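Local coordinates for polyhedrin (Simulium ubiquitum cypovirus, PDB 5A9A), which probably builds the crystalline matrix of viral polyhedra, the protein microcrystals in which cypovirus particles are occluded, at residues A37-Y42 / D216-K221; I106-N111 / F173-R178; S46-D51 / G60-R65. All coordinates share one frame; numbering follows the deposited sequence.

Contact 1. Residues A37-Y42 / D216-K221; sequences AIIFIY and DYMQAK
Met-218 carries this meeting of helix and strand almost alone, lying across the side chains of Ala-37 and Ile-39, and the contact is apolar throughout. Its sulfur faces the end of the longer isoleucine branch, with SD of Met-218 4.2 Å from CD1 of Ile-39. The terminal methyl reaches further back along the strand, where CE of Met-218 lies 4.4 Å from CB of Ala-37. These are loose van der Waals distances, and the area buried is correspondingly small. The first bond of the Met-218 side chain does not itself aim at the strand. Three successive turns of Met-218 in the same sense (-60°, -59° and -73°) curl the chain round so that sulfur and methyl swing over the sheet, where Ser-109 and Leu-223 also touch it.

The arrangement is an example of helix-on-sheet packing on a β-sandwich: helix 211-221 covers the outer face of the six-stranded sheet at strand 34-41. Ala-37 and Ile-39 look out toward the helix, whereas Ile-38 and Phe-40 between and beyond them belong to the other face.

Within the helix the thioether also meets an aromatic ring. SD of Met-218 lies in the plane of the Tyr-217 ring, at its edge, 3.9 Å from CD2 of Tyr-217. Over one face of the same ring stands CG of Lys-221, 3.7 Å above the plane and displaced toward the rim. The ring itself packs on Leu-49, Leu-206 and Leu-208.

On the helix side, the polar interactions include its own backbone bonds and a link to another chain. Ala-220 N donates to Asp-216 O at 2.8 Å, and Lys-221 N to Tyr-217 O at 2.9 Å. The ammonium group of Lys-221 forms a salt bridge with Asp-127 of the second subunit.

Contact 2. Residues I106-N111 / F173-R178; sequences IMISAN and FKFPSR
Inside the β-sandwich, where one sheet packs on the other, the ring of Phe-175 meets Ile-108 and Ala-110, two residues on the inward face of strand 105-111. The Ala-110 methyl comes against one flank of the ring, its CB 3.8 Å from CE1 and 3.9 Å from CD1 of Phe-175. Further along, CG2 of Ile-108 touches the ring's far end, 3.8 Å from CZ of Phe-175. Both methyls approach the ring obliquely. In Ile-108 it is the short branch that does the touching, because CG2 stands anti to the backbone N and CG1 beside it. The two strands lie closer at Ala-110 and Phe-175, whose CA atoms are 7.7 Å apart. CA of Ile-108 and CA of Phe-173 are 10.2 Å apart.

Ser-109 points the other way. Asn-111 ND2 donates to its OG at 2.9 Å in a nearly straight bond (167°) close to the amide plane, while the same hydroxyl bonds to Cys-224 O.

Strand 105-111 runs between strands 34-41 and 157-163, and strand 170-176 between 57-62 and 120-124; Phe-175 also reaches Val-36, so its side chain touches two adjoining strands of the facing sheet.

Contact 3. Residues S46-D51 / G60-R65; sequences SYRLID and GYFNWR
Phe-62 gives the most surface to this contact, its ring pushed between the two strands to meet Ile-50 at its far end and Arg-48 at one side. The side chains of Phe-62 and Ile-50 come from opposite directions. CD1 of Ile-50 approaches obliquely, 3.8 Å from CZ and 3.9 Å from CE2 of Phe-62, while CG1 of Ile-50 lies at the ring's edge and in its plane, 4.0 Å from CZ of Phe-62. The long branch of Ile-50 is folded rather than extended (second torsion 87°), which brings CD1 and CG1 to the ring together.

Strands 47-54 and 57-62 follow each other in the chain yet belong to different sheets of the β-sandwich. They form a β-arch, in which the two strands face each other through their side chains, whereas the strands of a β-hairpin pair through the backbone. Phe-62 and Ile-50 fill the space between the layers, with Phe-40 set edge-to-face against the Phe-62 ring and Met-67 packing on it as well.

Arg-48 brings a charged group to the border of this apolar core. Its chain leaves the strand extended over the first two torsions (-173° and 178°) before bending, and NH2 of Arg-48 passes obliquely 4.3 Å from CE2 of Phe-62. The guanidinium is held by other partners: NH2 bonds to the carbonyl oxygen of Asp-66, and NE to the hydroxyl of Tyr-42, which fix the group beside the ring.

How the contacts relate
The three contacts lie 12 to 13 Å apart, centre to centre, and show how a sandwich is joined through shared strands. Contact 1 covers the outer face of the six-stranded sheet; contacts 2 and 3 join its inner face to the four-stranded sheet. Probable hydrogen bonds tie 37-42 to both neighbours, Ile-39 O to Met-107 N at 2.6 Å and Ile-38 O to Ile-50 N at 2.8 Å. In the second sheet Gly-60 O and Phe-173 N, 3.0 Å apart, similarly connect contacts 3 and 2. Contacts 1 and 2 are remote from the nucleotide site, whereas the Arg-48 side chain of contact 3 is about 12 Å from bound UTP.

Contact 1. Residues A37-Y42 / D216-K221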
loop_
_atom_site.group_PDB
_atom_site.type_symbol
_atom_site.label_atom_id
_atom_site.label_comp_id
_atom_site.label_asym_id
_atom_site.label_seq_id
_atom_site.Cartn_x
_atom_site.Cartn_y
_atom_site.Cartn_z
ATOM N N ALA A 37 17.302 4.084 1.427
ATOM C CA ALA A 37 17.366 3.458 2.742
ATOM C C ALA A 37 16.964 4.455 3.823
ATOM O O ALA A 37 17.618 5.486 4.003
ATOM C CB ALA A 37 18.765 2.922 3.011
ATOM N N ILE A 38 15.870 4.158 4.519
ATOM C CA ILE A 38 15.478 4.923 5.693
ATOM C C ILE A 38 16.077 4.241 6.913
ATOM O O ILE A 38 15.790 3.073 7.176
ATOM C CB ILE A 38 13.948 4.970 5.873
ATOM C CG1 ILE A 38 13.257 5.390 4.572
ATOM C CG2 ILE A 38 13.583 5.912 7.010
ATOM C CD1 ILE A 38 13.571 6.803 4.119
ATOM N N ILE A 39 16.910 4.967 7.653
ATOM C CA ILE A 39 17.603 4.397 8.801
ATOM C C ILE A 39 17.281 5.166 10.079
ATOM O O ILE A 39 17.562 6.362 10.180
ATOM C CB ILE A 39 19.129 4.424 8.595
ATOM C CG1 ILE A 39 19.483 3.892 7.205
ATOM C CG2 ILE A 39 19.821 3.614 9.685
ATOM C CD1 ILE A 39 20.912 4.159 6.801
ATOM N N PHE A 40 16.693 4.476 11.051
ATOM C CA PHE A 40 16.407 5.077 12.347
ATOM C C PHE A 40 17.498 4.724 13.351
ATOM O O PHE A 40 18.014 3.607 13.348
ATOM C CB PHE A 40 15.054 4.603 12.876
ATOM C CG PHE A 40 13.884 5.054 12.048
ATOM C CD1 PHE A 40 13.295 6.289 12.272
ATOM C CD2 PHE A 40 13.369 4.240 11.052
ATOM C CE1 PHE A 40 12.213 6.705 11.514
ATOM C CE2 PHE A 40 12.291 4.651 10.290
ATOM C CZ PHE A 40 11.711 5.883 10.522
ATOM N N ILE A 41 17.842 5.683 14.203
ATOM C CA ILE A 41 18.793 5.452 15.283
ATOM C C ILE A 41 18.038 5.435 16.603
ATOM O O ILE A 41 17.153 6.263 16.819
ATOM C CB ILE A 41 19.867 6.553 15.337
ATOM C CG1 ILE A 41 20.458 6.786 13.945
ATOM C CG2 ILE A 41 20.956 6.175 16.335
ATOM C CD1 ILE A 41 21.540 7.842 13.910
ATOM N N TYR A 42 18.387 4.502 17.483
ATOM C CA TYR A 42 17.645 4.325 18.729
ATOM C C TYR A 42 18.487 4.563 19.979
ATOM O O TYR A 42 19.702 4.755 19.900
ATOM C CB TYR A 42 17.004 2.936 18.751
ATOM C CG TYR A 42 15.929 2.806 17.701
ATOM C CD1 TYR A 42 16.242 2.429 16.400
ATOM C CD2 TYR A 42 14.608 3.102 17.999
ATOM C CE1 TYR A 42 15.267 2.328 15.433
ATOM C CE2 TYR A 42 13.622 3.002 17.039
ATOM C CZ TYR A 42 13.956 2.616 15.757
ATOM O OH TYR A 42 12.979 2.523 14.795
ATOM N N ASP A 216 29.255 -1.295 6.610
ATOM C CA ASP A 216 29.456 -2.500 5.811
ATOM C C ASP A 216 28.262 -2.755 4.885
ATOM O O ASP A 216 28.434 -3.062 3.702
ATOM C CB ASP A 216 29.687 -3.702 6.734
ATOM C CG ASP A 216 30.134 -4.942 5.985
ATOM O OD1 ASP A 216 29.265 -5.678 5.474
ATOM O OD2 ASP A 216 31.357 -5.189 5.918
ATOM N N TYR A 217 27.053 -2.623 5.426
ATOM C CA TYR A 217 25.830 -2.821 4.645
ATOM C C TYR A 217 25.730 -1.812 3.503
ATOM O O TYR A 217 25.465 -2.174 2.358
ATOM C CB TYR A 217 24.601 -2.696 5.548
ATOM C CG TYR A 217 23.273 -2.887 4.835
ATOM C CD1 TYR A 217 22.709 -4.151 4.704
ATOM C CD2 TYR A 217 22.577 -1.802 4.315
ATOM C CE1 TYR A 217 21.494 -4.330 4.064
ATOM C CE2 TYR A 217 21.364 -1.972 3.671
ATOM C CZ TYR A 217 20.827 -3.236 3.550
ATOM O OH TYR A 217 19.620 -3.414 2.912
ATOM N N MET A 218 25.942 -0.542 3.824
ATOM C CA MET A 218 25.807 0.518 2.833
ATOM C C MET A 218 26.831 0.341 1.709
ATOM O O MET A 218 26.532 0.567 0.536
ATOM C CB MET A 218 25.953 1.887 3.500
ATOM C CG MET A 218 24.904 2.149 4.579
ATOM S SD MET A 218 23.207 2.059 3.961
ATOM C CE MET A 218 23.108 3.591 3.028
ATOM N N GLN A 219 28.037 -0.077 2.072
ATOM C CA GLN A 219 29.079 -0.335 1.086
ATOM C C GLN A 219 28.790 -1.597 0.269
ATOM O O GLN A 219 29.104 -1.658 -0.922
ATOM C CB GLN A 219 30.447 -0.420 1.770
ATOM C CG GLN A 219 30.900 0.920 2.333
ATOM C CD GLN A 219 32.286 0.887 2.944
ATOM O OE1 GLN A 219 32.731 -0.139 3.458
ATOM N NE2 GLN A 219 32.976 2.022 2.894
ATOM N N ALA A 220 28.186 -2.597 0.903
ATOM C CA ALA A 220 27.807 -3.820 0.204
ATOM C C ALA A 220 26.701 -3.559 -0.818
ATOM O O ALA A 220 26.735 -4.091 -1.929
ATOM C CB ALA A 220 27.358 -4.881 1.199
ATOM N N LYS A 221 25.723 -2.742 -0.438
ATOM C CA LYS A 221 24.586 -2.449 -1.306
ATOM C C LYS A 221 24.853 -1.223 -2.177
ATOM O O LYS A 221 24.029 -0.853 -3.012
ATOM C CB LYS A 221 23.326 -2.210 -0.472
ATOM C CG LYS A 221 23.011 -3.315 0.530
ATOM C CD LYS A 221 22.778 -4.662 -0.140
ATOM C CE LYS A 221 22.515 -5.740 0.905
ATOM N NZ LYS A 221 22.265 -7.081 0.315
#

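Contact 2. Residues I106-N111 / F173-R178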
loop_
_atom_site.group_PDB
_atom_site.type_symbol
_atom_site.label_atom_id
_atom_site.label_comp_id
_atom_site.label_asym_id
_atom_site.label_seq_id
_atom_site.Cartn_x
_atom_site.Cartn_y
_atom_site.Cartn_z
ATOM N N ILE A 106 16.894 10.176 12.340
ATOM C CA ILE A 106 16.681 9.467 11.085
ATOM C C ILE A 106 17.809 9.792 10.117
ATOM O O ILE A 106 18.256 10.935 10.036
ATOM C CB ILE A 106 15.365 9.879 10.400
ATOM C CG1 ILE A 106 14.239 10.043 11.422
ATOM C CG2 ILE A 106 14.986 8.861 9.332
ATOM C CD1 ILE A 106 12.991 10.672 10.834
ATOM N N MET A 107 18.269 8.786 9.385
ATOM C CA MET A 107 19.197 9.011 8.289
ATOM C C MET A 107 18.575 8.463 7.014
ATOM O O MET A 107 18.044 7.347 7.000
ATOM C CB MET A 107 20.541 8.333 8.554
ATOM C CG MET A 107 21.246 8.828 9.806
ATOM S SD MET A 107 22.883 8.100 10.002
ATOM C CE MET A 107 22.462 6.376 10.233
ATOM N N ILE A 108 18.631 9.247 5.944
ATOM C CA ILE A 108 18.061 8.821 4.675
ATOM C C ILE A 108 19.098 8.852 3.561
ATOM O O ILE A 108 19.644 9.907 3.230
ATOM C CB ILE A 108 16.860 9.691 4.269
ATOM C CG1 ILE A 108 15.801 9.676 5.375
ATOM C CG2 ILE A 108 16.263 9.186 2.962
ATOM C CD1 ILE A 108 14.564 10.484 5.052
ATOM N N SER A 109 19.365 7.678 3.001
ATOM C CA SER A 109 20.258 7.547 1.862
ATOM C C SER A 109 19.423 7.359 0.602
ATOM O O SER A 109 18.812 6.311 0.406
ATOM C CB SER A 109 21.187 6.349 2.061
ATOM O OG SER A 109 21.953 6.099 0.897
ATOM N N ALA A 110 19.391 8.384 -0.244
ATOM C CA ALA A 110 18.616 8.331 -1.480
ATOM C C ALA A 110 19.551 8.186 -2.673
ATOM O O ALA A 110 20.474 8.979 -2.849
ATOM C CB ALA A 110 17.763 9.578 -1.621
ATOM N N ASN A 111 19.304 7.172 -3.496
ATOM C CA ASN A 111 20.227 6.833 -4.571
ATOM C C ASN A 111 19.533 6.563 -5.898
ATOM O O ASN A 111 18.495 5.902 -5.945
ATOM C CB ASN A 111 21.047 5.607 -4.181
ATOM C CG ASN A 111 21.688 5.751 -2.819
ATOM O OD1 ASN A 111 22.850 6.139 -2.706
ATOM N ND2 ASN A 111 20.929 5.443 -1.771
ATOM N N PHE A 173 7.505 10.970 2.767
ATOM C CA PHE A 173 8.572 11.249 1.803
ATOM C C PHE A 173 8.207 10.941 0.355
ATOM O O PHE A 173 7.305 10.148 0.078
ATOM C CB PHE A 173 9.834 10.467 2.176
ATOM C CG PHE A 173 9.596 9.002 2.396
ATOM C CD1 PHE A 173 9.662 8.109 1.341
ATOM C CD2 PHE A 173 9.309 8.519 3.662
ATOM C CE1 PHE A 173 9.439 6.758 1.542
ATOM C CE2 PHE A 173 9.088 7.170 3.873
ATOM C CZ PHE A 173 9.155 6.287 2.808
ATOM N N LYS A 174 8.937 11.574 -0.560
ATOM C CA LYS A 174 8.750 11.379 -1.993
ATOM C C LYS A 174 10.086 11.535 -2.714
ATOM O O LYS A 174 10.725 12.580 -2.621
ATOM C CB LYS A 174 7.751 12.400 -2.545
ATOM C CG LYS A 174 7.377 12.166 -4.001
ATOM C CD LYS A 174 7.455 13.445 -4.824
ATOM C CE LYS A 174 6.409 14.464 -4.404
ATOM N NZ LYS A 174 6.182 15.473 -5.477
ATOM N N PHE A 175 10.503 10.492 -3.425
ATOM C CA PHE A 175 11.724 10.540 -4.224
ATOM C C PHE A 175 11.419 10.118 -5.657
ATOM O O PHE A 175 11.429 8.930 -5.964
ATOM C CB PHE A 175 12.795 9.620 -3.629
ATOM C CG PHE A 175 13.147 9.941 -2.205
ATOM C CD1 PHE A 175 14.110 10.891 -1.910
ATOM C CD2 PHE A 175 12.518 9.286 -1.160
ATOM C CE1 PHE A 175 14.431 11.190 -0.595
ATOM C CE2 PHE A 175 12.839 9.577 0.154
ATOM C CZ PHE A 175 13.796 10.529 0.435
ATOM N N PRO A 176 11.143 11.091 -6.538
ATOM C CA PRO A 176 10.708 10.800 -7.907
ATOM C C PRO A 176 11.851 10.748 -8.918
ATOM O O PRO A 176 12.854 11.443 -8.761
ATOM C CB PRO A 176 9.778 11.972 -8.214
ATOM C CG PRO A 176 10.391 13.119 -7.464
ATOM C CD PRO A 176 11.090 12.534 -6.247
ATOM N N SER A 177 11.686 9.926 -9.952
ATOM C CA SER A 177 12.695 9.787 -10.999
ATOM C C SER A 177 12.804 11.053 -11.840
ATOM O O SER A 177 11.837 11.806 -11.972
ATOM C CB SER A 177 12.343 8.623 -11.933
ATOM O OG SER A 177 11.960 7.462 -11.217
ATOM N N ARG A 178 13.986 11.284 -12.403
ATOM C CA ARG A 178 14.139 12.253 -13.478
ATOM C C ARG A 178 13.555 11.647 -14.744
ATOM O O ARG A 178 13.570 10.427 -14.918
ATOM C CB ARG A 178 15.612 12.565 -13.743
ATOM C CG ARG A 178 16.297 13.468 -12.738
ATOM C CD ARG A 178 17.626 13.932 -13.319
ATOM N NE ARG A 178 18.492 14.592 -12.346
ATOM C CZ ARG A 178 19.397 13.966 -11.597
ATOM N NH1 ARG A 178 19.550 12.652 -11.687
ATOM N NH2 ARG A 178 20.148 14.659 -10.751
#

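Contact 3. Residues S46-D51 / G60-R65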
loop_
_atom_site.group_PDB
_atom_site.type_symbol
_atom_site.label_atom_id
_atom_site.label_comp_id
_atom_site.label_asym_id
_atom_site.label_seq_id
_atom_site.Cartn_x
_atom_site.Cartn_y
_atom_site.Cartn_z
ATOM N N SER A 46 21.673 1.428 18.376
ATOM C CA SER A 46 21.590 0.549 17.214
ATOM C C SER A 46 20.614 1.095 16.181
ATOM O O SER A 46 19.937 2.095 16.421
ATOM C CB SER A 46 21.182 -0.863 17.634
ATOM O OG SER A 46 22.179 -1.447 18.455
ATOM N N TYR A 47 20.544 0.423 15.036
ATOM C CA TYR A 47 19.815 0.941 13.887
ATOM C C TYR A 47 18.716 0.003 13.407
ATOM O O TYR A 47 18.789 -1.211 13.584
ATOM C CB TYR A 47 20.792 1.192 12.736
ATOM C CG TYR A 47 21.966 2.055 13.130
ATOM C CD1 TYR A 47 23.112 1.492 13.675
ATOM C CD2 TYR A 47 21.924 3.434 12.968
ATOM C CE1 TYR A 47 24.184 2.276 14.041
ATOM C CE2 TYR A 47 22.990 4.225 13.334
ATOM C CZ TYR A 47 24.120 3.642 13.868
ATOM O OH TYR A 47 25.188 4.429 14.237
ATOM N N ARG A 48 17.694 0.590 12.795
ATOM C CA ARG A 48 16.687 -0.166 12.067
ATOM C C ARG A 48 16.600 0.421 10.667
ATOM O O ARG A 48 16.296 1.602 10.505
ATOM C CB ARG A 48 15.331 -0.085 12.765
ATOM C CG ARG A 48 14.270 -0.983 12.153
ATOM C CD ARG A 48 12.961 -0.896 12.920
ATOM N NE ARG A 48 12.405 0.454 12.902
ATOM C CZ ARG A 48 11.183 0.767 12.478
ATOM N NH1 ARG A 48 10.349 -0.178 12.055
ATOM N NH2 ARG A 48 10.780 2.030 12.502
ATOM N N LEU A 49 16.879 -0.404 9.662
ATOM C CA LEU A 49 17.002 0.073 8.290
ATOM C C LEU A 49 15.901 -0.490 7.403
ATOM O O LEU A 49 15.689 -1.702 7.349
ATOM C CB LEU A 49 18.377 -0.306 7.730
ATOM C CG LEU A 49 18.747 0.258 6.354
ATOM C CD1 LEU A 49 20.257 0.361 6.220
ATOM C CD2 LEU A 49 18.162 -0.587 5.232
ATOM N N ILE A 50 15.202 0.397 6.704
ATOM C CA ILE A 50 14.149 -0.020 5.786
ATOM C C ILE A 50 14.536 0.314 4.353
ATOM O O ILE A 50 14.729 1.476 3.999
ATOM C CB ILE A 50 12.800 0.625 6.132
ATOM C CG1 ILE A 50 12.444 0.342 7.594
ATOM C CG2 ILE A 50 11.710 0.099 5.213
ATOM C CD1 ILE A 50 13.009 1.353 8.570
ATOM N N ASP A 51 14.633 -0.727 3.535
ATOM C CA ASP A 51 15.164 -0.617 2.183
ATOM C C ASP A 51 14.041 -0.558 1.149
ATOM O O ASP A 51 13.232 -1.480 1.046
ATOM C CB ASP A 51 16.085 -1.812 1.915
ATOM C CG ASP A 51 16.547 -1.891 0.472
ATOM O OD1 ASP A 51 16.678 -0.833 -0.172
ATOM O OD2 ASP A 51 16.781 -3.018 -0.017
ATOM N N GLY A 60 6.095 7.210 0.375
ATOM C CA GLY A 60 5.609 6.394 1.464
ATOM C C GLY A 60 5.654 7.187 2.749
ATOM O O GLY A 60 5.889 8.397 2.736
ATOM N N TYR A 61 5.440 6.503 3.865
ATOM C CA TYR A 61 5.371 7.178 5.146
ATOM C C TYR A 61 5.652 6.215 6.281
ATOM O O TYR A 61 5.634 4.997 6.108
ATOM C CB TYR A 61 3.973 7.758 5.348
ATOM C CG TYR A 61 2.921 6.680 5.490
ATOM C CD1 TYR A 61 2.383 6.060 4.371
ATOM C CD2 TYR A 61 2.485 6.268 6.740
ATOM C CE1 TYR A 61 1.433 5.068 4.492
ATOM C CE2 TYR A 61 1.531 5.279 6.873
ATOM C CZ TYR A 61 1.009 4.682 5.745
ATOM O OH TYR A 61 0.060 3.692 5.867
ATOM N N PHE A 62 5.913 6.788 7.446
ATOM C CA PHE A 62 5.896 6.053 8.694
ATOM C C PHE A 62 4.937 6.788 9.607
ATOM O O PHE A 62 5.199 7.932 9.972
ATOM C CB PHE A 62 7.288 6.032 9.329
ATOM C CG PHE A 62 8.272 5.152 8.616
ATOM C CD1 PHE A 62 8.797 5.526 7.389
ATOM C CD2 PHE A 62 8.679 3.956 9.178
ATOM C CE1 PHE A 62 9.706 4.718 6.734
ATOM C CE2 PHE A 62 9.591 3.144 8.528
ATOM C CZ PHE A 62 10.101 3.524 7.302
ATOM N N ASN A 63 3.818 6.164 9.962
ATOM C CA ASN A 63 2.936 6.772 10.950
ATOM C C ASN A 63 3.639 6.677 12.291
ATOM O O ASN A 63 4.704 6.067 12.378
ATOM C CB ASN A 63 1.556 6.107 10.977
ATOM C CG ASN A 63 1.601 4.646 11.401
ATOM O OD1 ASN A 63 2.464 4.228 12.172
ATOM N ND2 ASN A 63 0.654 3.864 10.899
ATOM N N TRP A 64 3.071 7.274 13.333
ATOM C CA TRP A 64 3.773 7.333 14.608
ATOM C C TRP A 64 4.200 5.943 15.075
ATOM O O TRP A 64 5.345 5.737 15.472
ATOM C CB TRP A 64 2.917 7.996 15.687
ATOM C CG TRP A 64 3.651 8.104 16.980
ATOM C CD1 TRP A 64 4.442 9.135 17.387
ATOM C CD2 TRP A 64 3.694 7.128 18.026
ATOM N NE1 TRP A 64 4.970 8.867 18.624
ATOM C CE2 TRP A 64 4.526 7.640 19.040
ATOM C CE3 TRP A 64 3.107 5.872 18.205
ATOM C CZ2 TRP A 64 4.785 6.942 20.216
ATOM C CZ3 TRP A 64 3.361 5.181 19.378
ATOM C CH2 TRP A 64 4.192 5.719 20.368
ATOM N N ARG A 65 3.273 4.992 15.021
ATOM C CA ARG A 65 3.542 3.632 15.473
ATOM C C ARG A 65 4.674 2.996 14.672
ATOM O O ARG A 65 5.472 2.233 15.213
ATOM C CB ARG A 65 2.279 2.778 15.344
ATOM C CG ARG A 65 2.340 1.453 16.087
ATOM C CD ARG A 65 2.294 1.659 17.596
ATOM N NE ARG A 65 2.232 0.385 18.310
ATOM C CZ ARG A 65 1.251 0.018 19.131
ATOM N NH1 ARG A 65 0.237 0.835 19.386
ATOM N NH2 ARG A 65 1.297 -1.170 19.719
#